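Local coordinates for putative monooxygenase Rv0793 (Mycobacterium tuberculosis, PDB 1Y0H), which is a putative monooxygenase of the antibiotic-biosynthesis monooxygenase family that may take part in antibiotic biosynthesis or scavenge reactive oxygen species, at the interface of chains A and B. Numbering follows the deposited sequence. Chains: chain A/B, hypothetical protein Rv0793.

Contact 1: the interface of chains A and B. Residues chain A 11, 46-48, 54; chain B 9, 92-95.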
# COMPACT_ATOMS: atom_id res chain seq x y z
N ARG A 11 7.38 4.07 -2.27
CA ARG A 11 7.28 4.23 -3.74
C ARG A 11 8.60 4.72 -4.30
O ARG A 11 9.18 5.69 -3.79
CB ARG A 11 6.16 5.21 -4.10
CG ARG A 11 4.86 4.92 -3.38
CD ARG A 11 3.70 5.76 -3.92
NE ARG A 11 2.82 4.89 -4.71
CZ ARG A 11 1.55 4.63 -4.41
NH1 ARG A 11 0.87 3.80 -5.18
NH2 ARG A 11 0.94 5.18 -3.36
N GLU A 46 5.06 -3.47 -9.24
CA GLU A 46 5.26 -2.30 -10.11
C GLU A 46 3.93 -1.62 -10.39
O GLU A 46 2.90 -2.27 -10.45
CB GLU A 46 5.99 -2.66 -11.41
CG GLU A 46 5.25 -3.60 -12.35
CD GLU A 46 5.90 -3.70 -13.74
OE1 GLU A 46 5.14 -3.92 -14.71
OE2 GLU A 46 7.14 -3.58 -13.88
N SER A 47 3.94 -0.30 -10.55
CA SER A 47 2.70 0.41 -10.84
C SER A 47 2.23 0.01 -12.23
O SER A 47 3.05 -0.32 -13.09
CB SER A 47 2.89 1.92 -10.74
OG SER A 47 3.78 2.36 -11.73
N ALA A 48 0.92 0.06 -12.45
CA ALA A 48 0.32 -0.40 -13.70
C ALA A 48 0.89 0.35 -14.90
O ALA A 48 0.97 -0.19 -15.99
CB ALA A 48 -1.18 -0.24 -13.65
N VAL A 54 6.87 -0.37 -6.08
CA VAL A 54 6.19 -0.10 -4.81
C VAL A 54 6.39 -1.28 -3.87
O VAL A 54 6.18 -2.43 -4.28
CB VAL A 54 4.68 0.14 -5.03
CG1 VAL A 54 3.96 0.37 -3.69
CG2 VAL A 54 4.45 1.32 -6.01
N ILE B 9 -3.64 0.57 -4.45
CA ILE B 9 -3.54 1.51 -3.33
C ILE B 9 -4.48 2.67 -3.67
O ILE B 9 -4.37 3.25 -4.74
CB ILE B 9 -2.09 2.04 -3.16
CG1 ILE B 9 -1.16 0.90 -2.75
CG2 ILE B 9 -2.04 3.18 -2.15
CD1 ILE B 9 0.33 1.26 -2.90
N THR B 92 -3.53 3.94 -7.34
CA THR B 92 -2.45 3.29 -8.07
C THR B 92 -2.76 1.81 -8.16
O THR B 92 -2.88 1.14 -7.15
CB THR B 92 -1.09 3.48 -7.38
OG1 THR B 92 -0.86 4.88 -7.13
CG2 THR B 92 0.02 2.94 -8.27
N VAL B 93 -2.88 1.33 -9.39
CA VAL B 93 -3.05 -0.09 -9.66
C VAL B 93 -1.66 -0.71 -9.77
O VAL B 93 -0.75 -0.12 -10.34
CB VAL B 93 -3.88 -0.33 -10.95
CG1 VAL B 93 -3.88 -1.78 -11.36
CG2 VAL B 93 -5.32 0.17 -10.74
N LEU B 94 -1.50 -1.88 -9.17
CA LEU B 94 -0.20 -2.53 -9.06
C LEU B 94 -0.19 -3.92 -9.68
O LEU B 94 -1.20 -4.62 -9.66
CB LEU B 94 0.18 -2.67 -7.58
CG LEU B 94 0.24 -1.38 -6.75
CD1 LEU B 94 0.22 -1.70 -5.26
CD2 LEU B 94 1.47 -0.57 -7.13
N ALA B 95 0.96 -4.30 -10.21
CA ALA B 95 1.18 -5.64 -10.67
C ALA B 95 2.26 -6.26 -9.79
O ALA B 95 3.32 -5.66 -9.62
CB ALA B 95 1.61 -5.63 -12.13
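A:Glu46 and B:Ala95 pair their backbones where strand 41-47 of chain A runs antiparallel to strand 90-96 of chain B, a worked example of a homodimer built by pairing strands across subunits. Two hydrogen bonds close the pair: A:Glu46 N donates to B:Ala95 O at 2.8 Å, and B:Ala95 N returns a nearly straight bond to A:Glu46 O, also 2.8 Å, with 173° at the hydrogen. The register continues through A:Ser47 and B:Leu94. Just past the strand end, A:Ala48 N donates to B:Val93 O at 2.7 Å, but this bond is bent (141° at the hydrogen) and its donor is tilted from the carbonyl plane. The methyl of A:Ala48 packs beside B:Val93 CB.

Side-chain carbons pack on one side of the paired strands. B:Leu94 meets A:Val54 at about a right angle, its CD2 branch touching A:Val54 CG2 at 3.7 Å. The other branch of A:Val54, CG1, lies anti to the backbone N (chi1 178°) and slides past B:Ile9, whose CD1 it meets at 3.8 Å. A:Ser47 CB, on the same side of the paired strands as B:Leu94, rests against the methyl CG2 of B:Thr92.

A polar side-chain contact comes from A:Arg11, which stretches out from strand 6-12 and then bends at chi3, carrying its guanidinium tip to tip against B:Ile9 and B:Thr92. B:Ile9 CD1 lies near both CZ and NH1, while its CG2 branch approaches NH2, so aliphatic carbon lines part of the charged group. The terminal nitrogen A:Arg11 NH1 comes within 2.8 Å of the threonine hydroxyl, B:Thr92 OG1, a probable hydrogen bond that is sharply bent at the oxygen.

Contact 2: the interface of chains A and B. Residues chain A 45-46; chain B 7, 56, 58, 94-96, 99.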
# COMPACT_ATOMS: atom_id res chain seq x y z
N TYR A 45 5.86 -4.68 -5.89
CA TYR A 45 4.98 -4.49 -7.05
C TYR A 45 5.57 -3.48 -8.01
O TYR A 45 6.47 -2.71 -7.64
CB TYR A 45 3.63 -3.93 -6.60
CG TYR A 45 2.95 -4.74 -5.54
CD1 TYR A 45 3.22 -4.54 -4.18
CD2 TYR A 45 2.01 -5.71 -5.89
CE1 TYR A 45 2.58 -5.30 -3.21
CE2 TYR A 45 1.37 -6.46 -4.94
CZ TYR A 45 1.67 -6.25 -3.61
OH TYR A 45 1.03 -7.00 -2.66
N GLU A 46 5.06 -3.47 -9.24
CA GLU A 46 5.26 -2.30 -10.11
C GLU A 46 3.93 -1.62 -10.39
O GLU A 46 2.90 -2.27 -10.45
CB GLU A 46 5.99 -2.66 -11.41
CG GLU A 46 5.25 -3.60 -12.35
CD GLU A 46 5.90 -3.70 -13.74
OE1 GLU A 46 5.14 -3.92 -14.71
OE2 GLU A 46 7.14 -3.58 -13.88
N ALA B 7 -3.21 -5.53 -7.49
CA ALA B 7 -3.46 -4.83 -6.25
C ALA B 7 -3.76 -3.37 -6.54
O ALA B 7 -3.50 -2.88 -7.64
CB ALA B 7 -2.26 -4.98 -5.29
N PHE B 56 -5.61 -0.61 0.91
CA PHE B 56 -4.81 -1.52 0.13
C PHE B 56 -5.67 -2.72 -0.22
O PHE B 56 -6.21 -3.38 0.67
CB PHE B 56 -3.57 -1.97 0.90
CG PHE B 56 -2.63 -2.80 0.08
CD1 PHE B 56 -2.26 -4.07 0.50
CD2 PHE B 56 -2.13 -2.32 -1.13
CE1 PHE B 56 -1.38 -4.85 -0.27
CE2 PHE B 56 -1.26 -3.10 -1.90
CZ PHE B 56 -0.89 -4.37 -1.46
N ARG B 58 -6.39 -6.24 -2.92
CA ARG B 58 -5.77 -7.25 -3.76
C ARG B 58 -6.84 -8.12 -4.41
O ARG B 58 -7.77 -8.54 -3.73
CB ARG B 58 -4.82 -8.11 -2.93
CG ARG B 58 -3.53 -7.36 -2.57
CD ARG B 58 -2.72 -8.10 -1.52
NE ARG B 58 -2.29 -9.41 -2.00
CZ ARG B 58 -2.82 -10.56 -1.59
NH1 ARG B 58 -3.80 -10.57 -0.69
NH2 ARG B 58 -2.35 -11.71 -2.07
N LEU B 94 -1.50 -1.88 -9.17
CA LEU B 94 -0.20 -2.53 -9.06
C LEU B 94 -0.19 -3.92 -9.68
O LEU B 94 -1.20 -4.62 -9.66
CB LEU B 94 0.18 -2.67 -7.58
CG LEU B 94 0.24 -1.38 -6.75
CD1 LEU B 94 0.22 -1.70 -5.26
CD2 LEU B 94 1.47 -0.57 -7.13
N ALA B 95 0.96 -4.30 -10.21
CA ALA B 95 1.18 -5.64 -10.67
C ALA B 95 2.26 -6.26 -9.79
O ALA B 95 3.32 -5.66 -9.62
CB ALA B 95 1.61 -5.63 -12.13
N PRO B 96 1.99 -7.44 -9.20
CA PRO B 96 3.00 -8.03 -8.31
C PRO B 96 4.27 -8.45 -9.04
O PRO B 96 4.21 -8.99 -10.16
CB PRO B 96 2.28 -9.26 -7.74
CG PRO B 96 1.26 -9.60 -8.75
CD PRO B 96 0.79 -8.28 -9.29
N GLU B 99 5.39 -11.15 -4.50
CA GLU B 99 4.42 -11.11 -3.43
C GLU B 99 4.32 -12.52 -2.88
O GLU B 99 3.85 -13.43 -3.57
CB GLU B 99 3.06 -10.64 -3.94
CG GLU B 99 2.05 -10.39 -2.83
CD GLU B 99 0.63 -10.40 -3.31
OE1 GLU B 99 0.10 -9.31 -3.62
OE2 GLU B 99 0.04 -11.51 -3.41
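Strand 41-47 of chain A meets the end of strand 90-96 of chain B and the loop residue B:Glu99 beyond it, while strands 6-12 and 53-59 of chain B also line the pocket for one aromatic side chain. A:Tyr45 occupies that pocket and loses 101 Å² of surface to the partner. Its backbone bridges B:Pro96 in antiparallel fashion, one step along from the A:Glu46 pair.

Packing begins at the root of the tyrosine, where CB touches B:Leu94 CB, and the two side chains cross at about a right angle. B:Leu94 CD1 sits over one face of the ring, toward its rim, and the methyl of B:Ala7 lies over CE2 on that same side. B:Pro96 CA approaches A:Tyr45 CD2 from the opposite side, at 3.5 Å, and the ring is held between them. B:Phe56 comes tip to tip, its edge meeting the phenol end from above the B:Leu94 face: A:Tyr45 CZ lies in the plane of the phenylalanine ring at its edge, 3.8 Å from B:Phe56 CZ. With CG of B:Phe56 anti to its backbone N (chi1 -174°), the far end of that ring points at the phenol.

At the tip, the phenol A:Tyr45 OH donates a hydrogen bond to the carboxylate oxygen B:Glu99 OE1 at 2.7 Å, arriving on its anti side and 18° out of the carboxylate plane. The same oxygen is held by both the phenol and B:Arg58 NE, the latter at 2.9 Å. B:Arg58 also binds B:Glu99 OE2 through NH2, at 2.7 Å, forming a side-on salt bridge. Both nitrogens approach from above the carboxylate plane, although the oxygens lie close to the guanidinium plane. This second-shell clamp restrains the carboxylate and probably favours its charged form as an acceptor for the phenol. The site thus plugs an aromatic anchor of one subunit into the other, helping hold the homodimer together.

Contacts 1 and 2 are neighbouring stretches of one strand-to-strand seam, with the centres of their C-alpha atoms about 6 Å apart. They share A:Glu46, B:Leu94 and B:Ala95, and in both strand 41-47 of chain A pairs with strand 90-96 of chain B. From this common backbone ladder, contact 1 draws on strands 6-12 and 53-59 of chain A and also on B:Ile9, and contact 2 adds strands 6-12 and 53-59 of chain B. B:Leu94 packs in both. Because the interface is two-fold symmetric, the seam occurs twice, with the chains exchanged, tying the sheets of the two subunits together in the homodimer.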